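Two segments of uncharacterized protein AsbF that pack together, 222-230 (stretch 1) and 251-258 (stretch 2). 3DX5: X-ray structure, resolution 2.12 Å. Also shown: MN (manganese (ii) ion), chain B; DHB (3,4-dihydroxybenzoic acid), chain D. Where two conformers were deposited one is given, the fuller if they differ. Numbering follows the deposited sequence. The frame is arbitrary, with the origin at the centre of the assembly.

Stretch 1 222-230: NRTGMVPLF
Stretch 2, residues 251-258: SLEWFGHN

How do the two backbones lie against each other? Residues 222-230 are mostly loop, with a weakly bonded strand near 226-227, while 251-252 end a strand and the rest of stretch 2 is loop. The register is antiparallel in sense: Arg 223 CA lies 5.6 Å from Gly 256 CA, and Leu 229 CA lies 8.6 Å from Leu 252 CA. The stretches bury 381 Å², both sides summed. A type II turn from Arg 223 to Met 226, closed by Met 226 N to Arg 223 O at 3.1 Å, has Gly 225 at phi 92°, psi -17°, where a CB would jam against the preceding carbonyl. Asn 222, chi1 t, braces this turn, its OD1 accepting from Thr 224 N (3.1 Å) and Thr 224 OG1 (3.0 Å).

What does Arg 223 do with its long side chain? Its CB points toward stretch 2, and chi1 m sets CG over one face of the His 257 ring, 3.8 Å from the ring centroid, a CH-pi contact; chi2 m and chi3 t then carry the chain on to NE. The ring is turned to receive CG by chi1 m and chi2 135°. Arg 223 NE stands 3.4 Å from Phe 255 O at an angle too poor for a hydrogen bond; no direct hydrogen bond joins the stretches. A water bridges the pair instead, accepting from Arg 223 NE at 2.7 Å and donating to Phe 255 O at 3.3 Å.

What fills the middle of the contact? Met 226, present as selenomethionine and buried, points toward stretch 2 with chi1 m and chi2 and chi3 t, an extended arm that brings its SE 3.8 Å from Phe 255 CB and 3.6 Å from Gly 256 N. Trp 254, chi1 t and chi2 -115°, brings the end of its indole to stretch 1: CH2 lies 4.0 Å from Met 226 CB, and the ring edge meets Met 226 O (3.5 Å from CH2) and Val 227 N (3.7 Å from CZ3). Its NE1 donates to His 257 O at 3.0 Å, a bond that suits this ring orientation; a CB on Gly 256 would clash with Trp 254 CZ2.

How does the contact finish, and what lies beyond it? Leu 229 and Leu 252, both buried, chi1 m and chi2 t, start sideways but bring their ends together, CD1 of Leu 229 to CD2 of Leu 252 at 3.9 Å; these branched apolar ends meet without leaving a polar group unpaired. Glu 253, chi1 and chi2 t, instead chelates manganese through OE1 and OE2, each at 2.4 Å. Phe 255, chi1 m, leads its ring away from stretch 1, placing CE2 3.5 Å from C4 of the bound 3,4-dihydroxybenzoic acid.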

ATOM      1  N   ASN A 222       4.270   1.825 -11.402  1.00 13.55           N
ATOM      2  CA  ASN A 222       4.540   2.840 -12.415  1.00 14.36           C
ATOM      3  C   ASN A 222       3.730   4.134 -12.182  1.00 13.98           C
ATOM      4  O   ASN A 222       2.510   4.076 -11.944  1.00 14.49           O
ATOM      5  CB  ASN A 222       4.162   2.233 -13.773  1.00 15.11           C
ATOM      6  CG  ASN A 222       4.688   3.042 -14.948  1.00 17.32           C
ATOM      7  OD1 ASN A 222       5.456   4.002 -14.771  1.00 19.08           O
ATOM      8  ND2 ASN A 222       4.286   2.643 -16.170  1.00 17.28           N
ATOM      9  N   ARG A 223       4.388   5.292 -12.221  1.00 13.55           N
ATOM     10  CA  ARG A 223       3.686   6.589 -12.076  1.00 12.89           C
ATOM     11  C   ARG A 223       3.750   7.425 -13.364  1.00 13.47           C
ATOM     12  O   ARG A 223       3.227   8.537 -13.400  1.00 14.28           O
ATOM     13  CB  ARG A 223       4.225   7.406 -10.880  1.00 12.50           C
ATOM     14  CG  ARG A 223       4.305   6.601  -9.532  1.00 10.63           C
ATOM     15  CD  ARG A 223       2.941   6.063  -9.069  1.00  8.25           C
ATOM     16  NE  ARG A 223       3.069   5.254  -7.862  1.00 10.12           N
ATOM     17  CZ  ARG A 223       2.547   4.043  -7.702  1.00  8.80           C
ATOM     18  NH1 ARG A 223       1.833   3.474  -8.655  1.00 12.12           N
ATOM     19  NH2 ARG A 223       2.744   3.408  -6.576  1.00 12.45           N
ATOM     20  N   THR A 224       4.365   6.889 -14.410  1.00 13.08           N
ATOM     21  CA  THR A 224       4.492   7.601 -15.697  1.00 14.58           C
ATOM     22  C   THR A 224       3.149   8.094 -16.192  1.00 14.50           C
ATOM     23  O   THR A 224       2.158   7.357 -16.147  1.00 15.50           O
ATOM     24  CB  THR A 224       5.112   6.691 -16.774  1.00 15.02           C
ATOM     25  OG1 THR A 224       6.411   6.339 -16.343  1.00 15.64           O
ATOM     26  CG2 THR A 224       5.252   7.381 -18.162  1.00 16.24           C
ATOM     27  N   GLY A 225       3.103   9.351 -16.623  1.00 13.66           N
ATOM     28  CA  GLY A 225       1.860   9.912 -17.186  1.00 13.27           C
ATOM     29  C   GLY A 225       0.978  10.600 -16.156  1.00 12.96           C
ATOM     30  O   GLY A 225       0.102  11.356 -16.527  1.00 13.32           O
HETATM   31  N   MSE A 226       1.186  10.343 -14.860  1.00 12.34           N
HETATM   32  CA  MSE A 226       0.421  11.062 -13.825  1.00 11.96           C
HETATM   33  C   MSE A 226       0.893  12.525 -13.753  1.00 11.99           C
HETATM   34  O   MSE A 226       2.066  12.767 -13.557  1.00 11.85           O
HETATM   35  CB  MSE A 226       0.575  10.388 -12.447  1.00 12.05           C
HETATM   36  CG  MSE A 226       0.059   8.927 -12.366  1.00 10.93           C
HETATM   37 SE   MSE A 226       0.159   8.346 -10.534  0.85  9.67          SE
HETATM   38  CE  MSE A 226      -0.251   6.428 -10.778  1.00  9.17           C
ATOM     39  N   VAL A 227      -0.015  13.487 -13.902  1.00 11.72           N
ATOM     40  CA  VAL A 227       0.391  14.896 -14.016  1.00 12.60           C
ATOM     41  C   VAL A 227      -0.553  15.831 -13.266  1.00 12.74           C
ATOM     42  O   VAL A 227      -1.706  15.481 -13.035  1.00 13.04           O
ATOM     43  CB  VAL A 227       0.478  15.388 -15.511  1.00 12.35           C
ATOM     44  CG1 VAL A 227       1.643  14.715 -16.254  1.00 13.99           C
ATOM     45  CG2 VAL A 227      -0.877  15.208 -16.250  1.00 10.13           C
ATOM     46  N   PRO A 228      -0.074  17.043 -12.899  1.00 13.58           N
ATOM     47  CA  PRO A 228      -0.998  18.008 -12.255  1.00 14.26           C
ATOM     48  C   PRO A 228      -2.235  18.279 -13.121  1.00 14.40           C
ATOM     49  O   PRO A 228      -2.200  18.071 -14.360  1.00 14.27           O
ATOM     50  CB  PRO A 228      -0.140  19.284 -12.124  1.00 15.10           C
ATOM     51  CG  PRO A 228       1.284  18.732 -11.901  1.00 14.29           C
ATOM     52  CD  PRO A 228       1.333  17.508 -12.855  1.00 14.04           C
ATOM     53  N   LEU A 229      -3.302  18.768 -12.490  1.00 14.51           N
ATOM     54  CA  LEU A 229      -4.590  18.954 -13.167  1.00 14.67           C
ATOM     55  C   LEU A 229      -4.547  19.746 -14.469  1.00 14.76           C
ATOM     56  O   LEU A 229      -5.246  19.388 -15.432  1.00 14.21           O
ATOM     57  CB  LEU A 229      -5.611  19.619 -12.230  1.00 14.27           C
ATOM     58  CG  LEU A 229      -5.963  18.841 -10.950  1.00 15.17           C
ATOM     59  CD1 LEU A 229      -7.100  19.590 -10.250  1.00 13.67           C
ATOM     60  CD2 LEU A 229      -6.380  17.395 -11.280  1.00 12.06           C
ATOM     61  N   PHE A 230      -3.788  20.844 -14.486  1.00 14.46           N
ATOM     62  CA  PHE A 230      -3.782  21.710 -15.675  1.00 16.02           C
ATOM     63  C   PHE A 230      -2.731  21.302 -16.711  1.00 16.19           C
ATOM     64  O   PHE A 230      -2.579  21.961 -17.712  1.00 16.96           O
ATOM     65  CB  PHE A 230      -3.749  23.209 -15.293  1.00 15.00           C
ATOM     66  CG  PHE A 230      -4.931  23.608 -14.455  1.00 17.35           C
ATOM     67  CD1 PHE A 230      -6.216  23.642 -15.020  1.00 14.54           C
ATOM     68  CD2 PHE A 230      -4.787  23.819 -13.081  1.00 17.99           C
ATOM     69  CE1 PHE A 230      -7.337  23.943 -14.254  1.00 16.62           C
ATOM     70  CE2 PHE A 230      -5.904  24.122 -12.279  1.00 21.33           C
ATOM     71  CZ  PHE A 230      -7.195  24.198 -12.873  1.00 19.52           C
ATOM     72  N   SER A 251     -11.604  16.205  -4.067  1.00 10.88           N
ATOM     73  CA  SER A 251     -10.294  15.762  -3.595  1.00 11.09           C
ATOM     74  C   SER A 251      -9.252  15.795  -4.716  1.00 11.92           C
ATOM     75  O   SER A 251      -9.551  15.363  -5.834  1.00 12.33           O
ATOM     76  CB  SER A 251     -10.393  14.316  -3.097  1.00 11.39           C
ATOM     77  OG  SER A 251     -10.828  14.305  -1.754  1.00 13.68           O
ATOM     78  N   LEU A 252      -8.028  16.233  -4.401  1.00 11.05           N
ATOM     79  CA  LEU A 252      -6.918  16.156  -5.322  1.00 12.12           C
ATOM     80  C   LEU A 252      -6.318  14.759  -5.159  1.00 12.18           C
ATOM     81  O   LEU A 252      -5.452  14.543  -4.295  1.00 12.92           O
ATOM     82  CB  LEU A 252      -5.860  17.267  -5.051  1.00 11.01           C
ATOM     83  CG  LEU A 252      -6.425  18.697  -5.063  1.00 14.17           C
ATOM     84  CD1 LEU A 252      -5.305  19.726  -4.902  1.00 11.29           C
ATOM     85  CD2 LEU A 252      -7.265  18.969  -6.362  1.00 14.01           C
ATOM     86  N   GLU A 253      -6.810  13.812  -5.954  1.00 11.93           N
ATOM     87  CA  GLU A 253      -6.455  12.414  -5.778  1.00 12.34           C
ATOM     88  C   GLU A 253      -5.128  12.110  -6.441  1.00 12.71           C
ATOM     89  O   GLU A 253      -5.090  11.512  -7.539  1.00 13.36           O
ATOM     90  CB  GLU A 253      -7.533  11.524  -6.395  1.00 12.22           C
ATOM     91  CG  GLU A 253      -7.465  10.070  -5.909  1.00 14.03           C
ATOM     92  CD  GLU A 253      -8.549   9.202  -6.543  1.00 13.87           C
ATOM     93  OE1 GLU A 253      -8.932   9.497  -7.698  1.00 15.73           O
ATOM     94  OE2 GLU A 253      -9.020   8.239  -5.881  1.00 14.99           O
ATOM     95  N   TRP A 254      -4.038  12.463  -5.773  1.00 11.39           N
ATOM     96  CA  TRP A 254      -2.707  12.238  -6.327  1.00 11.35           C
ATOM     97  C   TRP A 254      -2.139  10.893  -5.909  1.00 11.09           C
ATOM     98  O   TRP A 254      -2.031  10.597  -4.710  1.00 13.02           O
ATOM     99  CB  TRP A 254      -1.757  13.365  -5.863  1.00 11.17           C
ATOM    100  CG  TRP A 254      -0.363  13.262  -6.422  1.00 10.76           C
ATOM    101  CD1 TRP A 254       0.781  13.038  -5.721  1.00  9.25           C
ATOM    102  CD2 TRP A 254       0.023  13.423  -7.795  1.00 10.98           C
ATOM    103  NE1 TRP A 254       1.862  13.044  -6.564  1.00 10.11           N
ATOM    104  CE2 TRP A 254       1.433  13.290  -7.846  1.00 10.52           C
ATOM    105  CE3 TRP A 254      -0.684  13.678  -8.980  1.00 12.03           C
ATOM    106  CZ2 TRP A 254       2.162  13.370  -9.047  1.00 10.82           C
ATOM    107  CZ3 TRP A 254       0.044  13.780 -10.195  1.00 13.11           C
ATOM    108  CH2 TRP A 254       1.464  13.635 -10.208  1.00 12.95           C
ATOM    109  N   PHE A 255      -1.763  10.075  -6.884  1.00 10.41           N
ATOM    110  CA  PHE A 255      -1.198   8.764  -6.606  1.00 10.27           C
ATOM    111  C   PHE A 255       0.314   8.720  -6.931  1.00 10.48           C
ATOM    112  O   PHE A 255       0.933   7.680  -6.797  1.00  9.63           O
ATOM    113  CB  PHE A 255      -1.922   7.714  -7.447  1.00 10.68           C
ATOM    114  CG  PHE A 255      -3.327   7.437  -6.998  1.00 11.38           C
ATOM    115  CD1 PHE A 255      -3.604   7.215  -5.645  1.00 10.82           C
ATOM    116  CD2 PHE A 255      -4.361   7.357  -7.923  1.00 12.14           C
ATOM    117  CE1 PHE A 255      -4.857   6.902  -5.214  1.00 12.47           C
ATOM    118  CE2 PHE A 255      -5.656   7.042  -7.503  1.00 11.85           C
ATOM    119  CZ  PHE A 255      -5.911   6.832  -6.138  1.00 10.90           C
ATOM    120  N   GLY A 256       0.892   9.854  -7.352  1.00 10.48           N
ATOM    121  CA  GLY A 256       2.300   9.886  -7.797  1.00 10.52           C
ATOM    122  C   GLY A 256       3.293  10.149  -6.674  1.00 11.40           C
ATOM    123  O   GLY A 256       2.947  10.124  -5.471  1.00 11.26           O
ATOM    124  N   HIS A 257       4.535  10.403  -7.069  1.00 11.88           N
ATOM    125  CA  HIS A 257       5.635  10.650  -6.116  1.00 12.74           C
ATOM    126  C   HIS A 257       5.560  12.066  -5.578  1.00 12.40           C
ATOM    127  O   HIS A 257       4.850  12.889  -6.162  1.00 12.45           O
ATOM    128  CB  HIS A 257       6.985  10.391  -6.829  1.00 12.80           C
ATOM    129  CG  HIS A 257       7.186   8.943  -7.155  1.00 16.88           C
ATOM    130  ND1 HIS A 257       7.648   8.502  -8.374  1.00 20.62           N
ATOM    131  CD2 HIS A 257       6.894   7.827  -6.441  1.00 18.12           C
ATOM    132  CE1 HIS A 257       7.691   7.180  -8.378  1.00 19.49           C
ATOM    133  NE2 HIS A 257       7.229   6.748  -7.221  1.00 19.43           N
ATOM    134  N   ASN A 258       6.258  12.352  -4.470  0.60 12.24           N
ATOM    135  CA  ASN A 258       6.411  13.739  -3.978  0.60 12.33           C
ATOM    136  C   ASN A 258       5.047  14.399  -3.685  0.60 11.68           C
ATOM    137  O   ASN A 258       4.802  15.539  -4.101  0.60 11.10           O
ATOM    138  CB  ASN A 258       7.182  14.612  -5.014  0.60 11.84           C
ATOM    139  CG  ASN A 258       8.371  13.894  -5.639  0.60 13.61           C
ATOM    140  OD1 ASN A 258       8.541  13.894  -6.865  0.60 14.21           O
ATOM    141  ND2 ASN A 258       9.190  13.261  -4.803  0.60 14.65           N
TER
HETATM  142 MN    MN B 287     -10.742   8.008  -7.501  1.00 13.95          MN
HETATM  143  C1  DHB D 289      -8.426   4.020  -5.968  1.00 18.25           C
HETATM  144  C2  DHB D 289      -9.106   5.106  -6.512  1.00 18.29           C
HETATM  145  C3  DHB D 289      -8.903   5.472  -7.846  1.00 18.33           C
HETATM  146  O3  DHB D 289      -9.538   6.524  -8.453  1.00 15.67           O
HETATM  147  C4  DHB D 289      -7.987   4.668  -8.659  1.00 20.66           C
HETATM  148  O4  DHB D 289      -7.825   5.047  -9.946  1.00 20.45           O
HETATM  149  C5  DHB D 289      -7.337   3.565  -8.113  1.00 19.34           C
HETATM  150  C6  DHB D 289      -7.564   3.256  -6.759  1.00 20.09           C
HETATM  151  C   DHB D 289      -8.655   3.665  -4.508  1.00 18.97           C
HETATM  152  O1  DHB D 289      -8.129   2.694  -3.954  1.00 18.58           O
HETATM  153  O2  DHB D 289      -9.440   4.440  -3.764  1.00 18.36           O
HETATM  154  O   HOH W   1       3.969   6.823  -5.908  1.00 36.24           O